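Local coordinates for protein 3-polyprenyl-4-hydroxybenzoate decarboxylase and related decarboxylases (Pelotomaculum thermopropionicum, PDB 6H6X) that binds prenylated FMN with manganese and potassium ions and, as a UbiD-family enzyme, probably catalyses reversible decarboxylation of aromatic acids such as 2,5-furandicarboxylic acid, at residues Val73-Glu76 with Gly77-Glu80; Gly207-Glu210 with Leu211-Ala214; Arg385-Pro388 with Gly389-Val392. The protein carries 8 engineered substitutions. All coordinates share one frame; numbering follows the deposited sequence.

Contact 1 of 3, residues Val73-Glu76 with Gly77-Glu80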
loop_
_atom_site.group_PDB
_atom_site.type_symbol
_atom_site.label_atom_id
_atom_site.label_comp_id
_atom_site.label_asym_id
_atom_site.label_seq_id
_atom_site.Cartn_x
_atom_site.Cartn_y
_atom_site.Cartn_z
ATOM N N VAL B 73 -17.535 9.539 18.381
ATOM C CA VAL B 73 -18.311 8.794 17.391
ATOM C C VAL B 73 -17.563 7.549 16.980
ATOM O O VAL B 73 -16.314 7.458 17.126
ATOM C CB VAL B 73 -18.695 9.557 16.097
ATOM C CG1 VAL B 73 -19.909 10.429 16.301
ATOM C CG2 VAL B 73 -17.522 10.321 15.484
ATOM N N PRO B 74 -18.319 6.556 16.481
ATOM C CA PRO B 74 -17.581 5.499 15.769
ATOM C C PRO B 74 -17.120 6.061 14.377
ATOM O O PRO B 74 -17.736 7.023 13.837
ATOM C CB PRO B 74 -18.608 4.353 15.665
ATOM C CG PRO B 74 -19.954 4.905 16.145
ATOM C CD PRO B 74 -19.793 6.380 16.397
ATOM N N VAL B 75 -16.066 5.472 13.838
ATOM C CA VAL B 75 -15.531 5.863 12.519
ATOM C C VAL B 75 -16.618 6.049 11.465
ATOM O O VAL B 75 -16.644 7.052 10.734
ATOM C CB VAL B 75 -14.522 4.823 11.998
ATOM C CG1 VAL B 75 -14.048 5.177 10.578
ATOM C CG2 VAL B 75 -13.332 4.710 12.942
ATOM N N GLU B 76 -17.542 5.092 11.449
ATOM C CA GLU B 76 -18.658 5.057 10.514
ATOM C C GLU B 76 -19.425 6.355 10.497
ATOM O O GLU B 76 -19.949 6.716 9.459
ATOM C CB GLU B 76 -19.637 3.902 10.830
ATOM C CG GLU B 76 -19.106 2.492 10.530
ATOM C CD GLU B 76 -18.140 1.929 11.589
ATOM O OE1 GLU B 76 -18.235 2.316 12.782
ATOM O OE2 GLU B 76 -17.263 1.090 11.227
ATOM N N GLY B 77 -19.503 7.060 11.622
ATOM C CA GLY B 77 -20.309 8.296 11.686
ATOM C C GLY B 77 -19.523 9.609 11.634
ATOM O O GLY B 77 -20.116 10.689 11.597
ATOM N N MET B 78 -18.197 9.508 11.642
ATOM C CA MET B 78 -17.266 10.666 11.716
ATOM C C MET B 78 -17.596 11.757 10.724
ATOM O O MET B 78 -17.785 12.937 11.117
ATOM C CB MET B 78 -15.849 10.129 11.506
ATOM C CG MET B 78 -14.721 11.153 11.346
ATOM S SD MET B 78 -13.081 10.446 11.642
ATOM C CE MET B 78 -13.311 8.959 10.676
ATOM N N LEU B 79 -17.735 11.400 9.444
ATOM C CA LEU B 79 -17.898 12.431 8.437
ATOM C C LEU B 79 -19.197 13.192 8.577
ATOM O O LEU B 79 -19.246 14.431 8.370
ATOM C CB LEU B 79 -17.708 11.882 7.025
ATOM C CG LEU B 79 -16.357 11.190 6.741
ATOM C CD1 LEU B 79 -16.293 10.643 5.320
ATOM C CD2 LEU B 79 -15.164 12.117 7.022
ATOM N N GLU B 80 -20.251 12.450 8.923
ATOM C CA GLU B 80 -21.583 13.035 9.113
ATOM C C GLU B 80 -21.583 13.838 10.403
ATOM O O GLU B 80 -22.096 14.943 10.432
ATOM C CB GLU B 80 -22.713 11.966 9.130
ATOM C CG GLU B 80 -23.084 11.402 7.732
ATOM C CD GLU B 80 -22.361 10.083 7.361
ATOM O OE1 GLU B 80 -22.864 9.351 6.485
ATOM O OE2 GLU B 80 -21.300 9.723 7.961
#
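Gly77 N donates to Pro74 O at 2.8 Å, and Met78 N follows with a bond of 3.0 Å to Val75 O. The chain thus enters helix 75-87 through two successive bonds that each span three residues. Neither donor lies in the plane of its carbonyl; Met78 N stands 61° above that of Val75. Ahead of it Val73 and Pro74 are still extended, and the chain changes direction at Val75. Met78 carries most of the side-chain packing. Its CG is anti to the backbone N (chi1 172°), and a bend at the last torsion (46°) swings the methyl group back toward the start of the helix. There Met78 CE meets Val75 CG1 at 3.9 Å, the two side chains lying side by side and pointing the same way. Met78 CE also comes to 3.8 Å from Val75 O. Val73 reaches the turn from the chain before it, with Val73 CG2 laid against the backbone at 3.8 Å from Met78 CA. Beyond the two segments Met78 packs on Arg64 and Phe67 of helix 64-70 and on Ile302 of helix 294-315. Glu80 OE1 forms a salt bridge with Arg313 of helix 294-315. Chemically the turn is therefore secured by backbone bonds and apolar contacts, and the carboxylate of Glu80 serves to tie this helix to helix 294-315.

Contact 2 of 3, residues Gly207-Glu210 with Leu211-Ala214. With K (potassium ion), chain G; MN (manganese (II) ion), chain H.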
loop_
_atom_site.group_PDB
_atom_site.type_symbol
_atom_site.label_atom_id
_atom_site.label_comp_id
_atom_site.label_asym_id
_atom_site.label_seq_id
_atom_site.Cartn_x
_atom_site.Cartn_y
_atom_site.Cartn_z
ATOM N N GLY B 207 -18.542 33.813 7.116
ATOM C CA GLY B 207 -18.816 34.173 8.523
ATOM C C GLY B 207 -19.270 33.109 9.527
ATOM O O GLY B 207 -20.196 33.365 10.312
ATOM N N VAL B 208 -18.646 31.929 9.545
ATOM C CA VAL B 208 -18.960 30.954 10.606
ATOM C C VAL B 208 -17.720 30.671 11.445
ATOM O O VAL B 208 -16.623 30.397 10.939
ATOM C CB VAL B 208 -19.695 29.674 10.123
ATOM C CG1 VAL B 208 -18.983 29.019 8.989
ATOM C CG2 VAL B 208 -19.873 28.668 11.251
ATOM N N ASP B 209 -17.941 30.751 12.749
ATOM C CA ASP B 209 -16.889 30.769 13.736
ATOM C C ASP B 209 -16.492 29.318 13.998
ATOM O O ASP B 209 -17.276 28.499 14.508
ATOM C CB ASP B 209 -17.418 31.482 14.992
ATOM C CG ASP B 209 -16.462 31.433 16.165
ATOM O OD1 ASP B 209 -15.337 30.914 16.041
ATOM O OD2 ASP B 209 -16.858 31.931 17.238
ATOM N N GLU B 210 -15.256 28.985 13.632
ATOM C CA GLU B 210 -14.788 27.621 13.887
ATOM C C GLU B 210 -14.726 27.229 15.348
ATOM O O GLU B 210 -14.801 26.042 15.649
ATOM C CB GLU B 210 -13.465 27.354 13.202
ATOM C CG GLU B 210 -13.639 27.348 11.696
ATOM C CD GLU B 210 -13.336 28.684 11.046
ATOM O OE1 GLU B 210 -13.396 29.776 11.692
ATOM O OE2 GLU B 210 -12.993 28.607 9.854
ATOM N N LEU B 211 -14.647 28.174 16.266
ATOM C CA LEU B 211 -14.716 27.789 17.719
ATOM C C LEU B 211 -16.106 27.230 18.094
ATOM O O LEU B 211 -16.220 26.354 18.932
ATOM C CB LEU B 211 -14.351 28.974 18.617
ATOM C CG LEU B 211 -12.932 29.511 18.483
ATOM C CD1 LEU B 211 -12.707 30.617 19.512
ATOM C CD2 LEU B 211 -11.864 28.433 18.658
ATOM N N GLU B 212 -17.138 27.711 17.418
ATOM C CA GLU B 212 -18.514 27.202 17.555
ATOM C C GLU B 212 -18.698 25.842 16.936
ATOM O O GLU B 212 -19.434 24.995 17.464
ATOM C CB GLU B 212 -19.515 28.222 16.976
ATOM C CG GLU B 212 -19.498 29.489 17.804
ATOM C CD GLU B 212 -20.553 30.521 17.433
ATOM O OE1 GLU B 212 -21.126 30.487 16.317
ATOM O OE2 GLU B 212 -20.785 31.412 18.274
ATOM N N ILE B 213 -17.965 25.581 15.859
ATOM C CA ILE B 213 -17.915 24.241 15.313
ATOM C C ILE B 213 -17.255 23.293 16.318
ATOM O O ILE B 213 -17.759 22.207 16.612
ATOM C CB ILE B 213 -17.219 24.233 13.942
ATOM C CG1 ILE B 213 -18.034 25.065 12.941
ATOM C CG2 ILE B 213 -17.125 22.808 13.410
ATOM C CD1 ILE B 213 -17.259 25.463 11.703
ATOM N N ALA B 214 -16.148 23.722 16.896
ATOM C CA ALA B 214 -15.486 22.904 17.917
ATOM C C ALA B 214 -16.404 22.620 19.087
ATOM O O ALA B 214 -16.448 21.511 19.570
ATOM C CB ALA B 214 -14.236 23.621 18.422
HETATM K K K G . -10.774 27.478 9.013
HETATM MN MN MN H . -13.151 30.385 8.357
HETATM O O HOH W 1 -20.656 31.367 13.892
HETATM O O HOH W 2 -13.438 28.460 6.965
#
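Glu210 lies alongside Ile213, with Glu210 CG 4.1 Å from Ile213 CD1, and sends its carboxylate out to the metals of the prenylated FMN site. Glu210 OE2 bridges the two ions, at 2.3 Å from manganese and 2.6 Å from potassium. Asn147 OD1, His169 ND1 and a water also bind the manganese, whereas the potassium takes the backbone oxygens of Val148, Ser200 and Ala202; the cofactor itself touches Glu210. What positions this residue is the start of helix 210-217, with Asp209 as its N-cap. Asp209 CG is anti to the backbone N (chi1 173°), which brings Asp209 OD1 over the helix end to accept from Leu211 N at 2.8 Å. The N-H arrives from above the carboxylate, 52° out of its plane. Asp209 O accepts from Ile213 N and, weakly, from Glu212 N, and Ala214 N closes the next turn on Glu210 O. Glu212 passes across Asp209 at about a right angle, and one water links the two, accepting from Asp209 N at 3.0 Å and donating to Glu212 OE1 at 2.6 Å. Asp209 OD2 and Glu212 OE2 come within 4.1 Å, a like-charge pair probably eased by Arg146, which forms a salt bridge with Asp209 OD2. With an alanine in place of Asp209, Leu211 N would probably lose its capping partner and Arg146 the carboxylate it pairs with, and the helix start that carries Glu210 is likely to be held less firmly. Metal binding and helix capping thus fall on adjacent acidic residues, one reaching into the site and the other capping the helix start from which Glu210 extends.

Contact 3 of 3, residues Arg385-Pro388 with Gly389-Val392. Engineered in segment 385-388: Pro388 (natural residue Ala). With CA (calcium ion), chain J.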
loop_
_atom_site.group_PDB
_atom_site.type_symbol
_atom_site.label_atom_id
_atom_site.label_comp_id
_atom_site.label_asym_id
_atom_site.label_seq_id
_atom_site.Cartn_x
_atom_site.Cartn_y
_atom_site.Cartn_z
ATOM N N ARG B 385 -11.234 -4.179 -13.201
ATOM C CA ARG B 385 -12.520 -3.573 -13.590
ATOM C C ARG B 385 -12.423 -2.275 -14.360
ATOM O O ARG B 385 -13.443 -1.703 -14.693
ATOM C CB ARG B 385 -13.381 -3.319 -12.364
ATOM C CG ARG B 385 -13.647 -4.574 -11.553
ATOM C CD ARG B 385 -14.187 -4.280 -10.180
ATOM N NE ARG B 385 -14.377 -5.543 -9.488
ATOM C CZ ARG B 385 -14.920 -5.688 -8.285
ATOM N NH1 ARG B 385 -15.319 -4.623 -7.591
ATOM N NH2 ARG B 385 -15.060 -6.908 -7.777
ATOM N N CYS B 386 -11.222 -1.798 -14.679
ATOM C CA CYS B 386 -11.094 -0.595 -15.478
ATOM C C CYS B 386 -10.587 -0.972 -16.870
ATOM O O CYS B 386 -9.557 -1.643 -17.011
ATOM C CB CYS B 386 -10.192 0.416 -14.794
ATOM S SG CYS B 386 -9.663 1.784 -15.867
ATOM N N GLN B 387 -11.330 -0.551 -17.890
ATOM C CA GLN B 387 -10.906 -0.608 -19.292
ATOM C C GLN B 387 -10.670 0.827 -19.741
ATOM O O GLN B 387 -11.639 1.558 -19.927
ATOM C CB GLN B 387 -12.005 -1.298 -20.142
ATOM C CG GLN B 387 -11.946 -2.831 -20.057
ATOM C CD GLN B 387 -10.590 -3.403 -20.554
ATOM O OE1 GLN B 387 -9.970 -4.246 -19.890
ATOM N NE2 GLN B 387 -10.118 -2.901 -21.675
ATOM N N PRO B 388 -9.401 1.265 -19.842
ATOM C CA PRO B 388 -9.136 2.699 -19.927
ATOM C C PRO B 388 -9.733 3.460 -21.130
ATOM O O PRO B 388 -10.001 4.637 -20.993
ATOM C CB PRO B 388 -7.618 2.792 -19.975
ATOM C CG PRO B 388 -7.083 1.491 -19.735
ATOM C CD PRO B 388 -8.168 0.510 -19.575
ATOM N N GLY B 389 -9.967 2.795 -22.259
ATOM C CA GLY B 389 -10.596 3.452 -23.403
ATOM C C GLY B 389 -12.046 3.848 -23.133
ATOM O O GLY B 389 -12.525 4.844 -23.645
ATOM N N ARG B 390 -12.726 3.038 -22.348
ATOM C CA ARG B 390 -14.079 3.302 -21.882
ATOM C C ARG B 390 -14.134 4.076 -20.524
ATOM O O ARG B 390 -15.022 4.863 -20.314
ATOM C CB ARG B 390 -14.758 1.925 -21.690
ATOM C CG ARG B 390 -16.274 1.935 -21.373
ATOM C CD ARG B 390 -16.781 0.490 -21.111
ATOM N NE ARG B 390 -16.308 0.012 -19.788
ATOM C CZ ARG B 390 -16.033 -1.250 -19.424
ATOM N NH1 ARG B 390 -16.231 -2.288 -20.244
ATOM N NH2 ARG B 390 -15.581 -1.495 -18.186
ATOM N N ASP B 391 -13.204 3.795 -19.605
ATOM C CA ASP B 391 -13.398 4.125 -18.190
ATOM C C ASP B 391 -12.567 5.296 -17.619
ATOM O O ASP B 391 -12.665 5.575 -16.439
ATOM C CB ASP B 391 -13.136 2.841 -17.370
ATOM C CG ASP B 391 -14.219 1.786 -17.568
ATOM O OD1 ASP B 391 -15.420 2.176 -17.827
ATOM O OD2 ASP B 391 -13.904 0.567 -17.405
ATOM N N VAL B 392 -11.782 5.965 -18.454
ATOM C CA VAL B 392 -10.904 7.063 -18.069
ATOM C C VAL B 392 -11.324 8.343 -18.756
ATOM O O VAL B 392 -11.388 8.368 -19.960
ATOM C CB VAL B 392 -9.447 6.800 -18.413
ATOM C CG1 VAL B 392 -8.568 8.010 -18.136
ATOM C CG2 VAL B 392 -8.899 5.623 -17.642
HETATM CA CA CA J . -15.431 -0.031 -15.156
HETATM O O HOH W 3 -18.006 0.415 -15.708
#
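Over one face of the Arg390 guanidinium sits Gln387 CB, 4.0 Å above the plane and over its centre, while Asp391 OD1 lies at the edge in plane, with Arg385 O near the plane at the edge too. These groups belong to a calcium-binding turn that runs from the end of helix 375-385 through the short helix 388-391, with Gln387 at its N-cap position, into strand 392-395. Arg390 NE donates to Asp391 OD1 at 3.1 Å, approaching from above the carboxylate, and Arg390 NH2 reaches Asp391 OD2 in a weak, bent hydrogen bond that is part of a salt bridge. Gln387 N meets Asp391 OD2 on the anti side at 2.8 Å in an almost straight bond (177°), and calcium binds Asp391 OD2 at the same distance. Arg385 O supplies another calcium ligand at 2.6 Å, and a water, Asp418 O and Thr420 O also bind the ion. The carboxylate would thus be polarised by both calcium and the guanidinium, which together with Gln387 N probably hold its rotation. The turn is closed by Gln387 O, which accepts from Asp391 N at 2.7 Å and weakly from Arg390 N. Pro388, an engineered residue, places its CB 3.9 Å from Val392 CG2. The second subunit borders the turn: its Lys361 NZ bonds to Cys386 O, and its Ile394 packs on Val392. On the side of strand 414-418 Cys386 packs against Ile417; with SG anti to the backbone N (chi1 167°), Cys386 SG rests 3.9 Å from Asp391 CB.

How the contacts relate
The three contacts follow one another along the chain and lie in different domains of the UbiD family: contact 1 in the N-terminal, contact 2 in the Rift-related and contact 3 in the C-terminal domain. Contacts 1 and 2 have centres about 20 Å apart and contacts 1 and 3 about 32 Å, while contacts 2 and 3 are the most distant pair, their centres about 43 Å apart; none touches another. Each involves the beginning of a helix, 75-87, 210-217 or 388-391. Contact 1 joins its domain to helix 294-315. The cofactor metals at contact 2 and the calcium at contact 3, at the interface with the second subunit, are thus well separated sites.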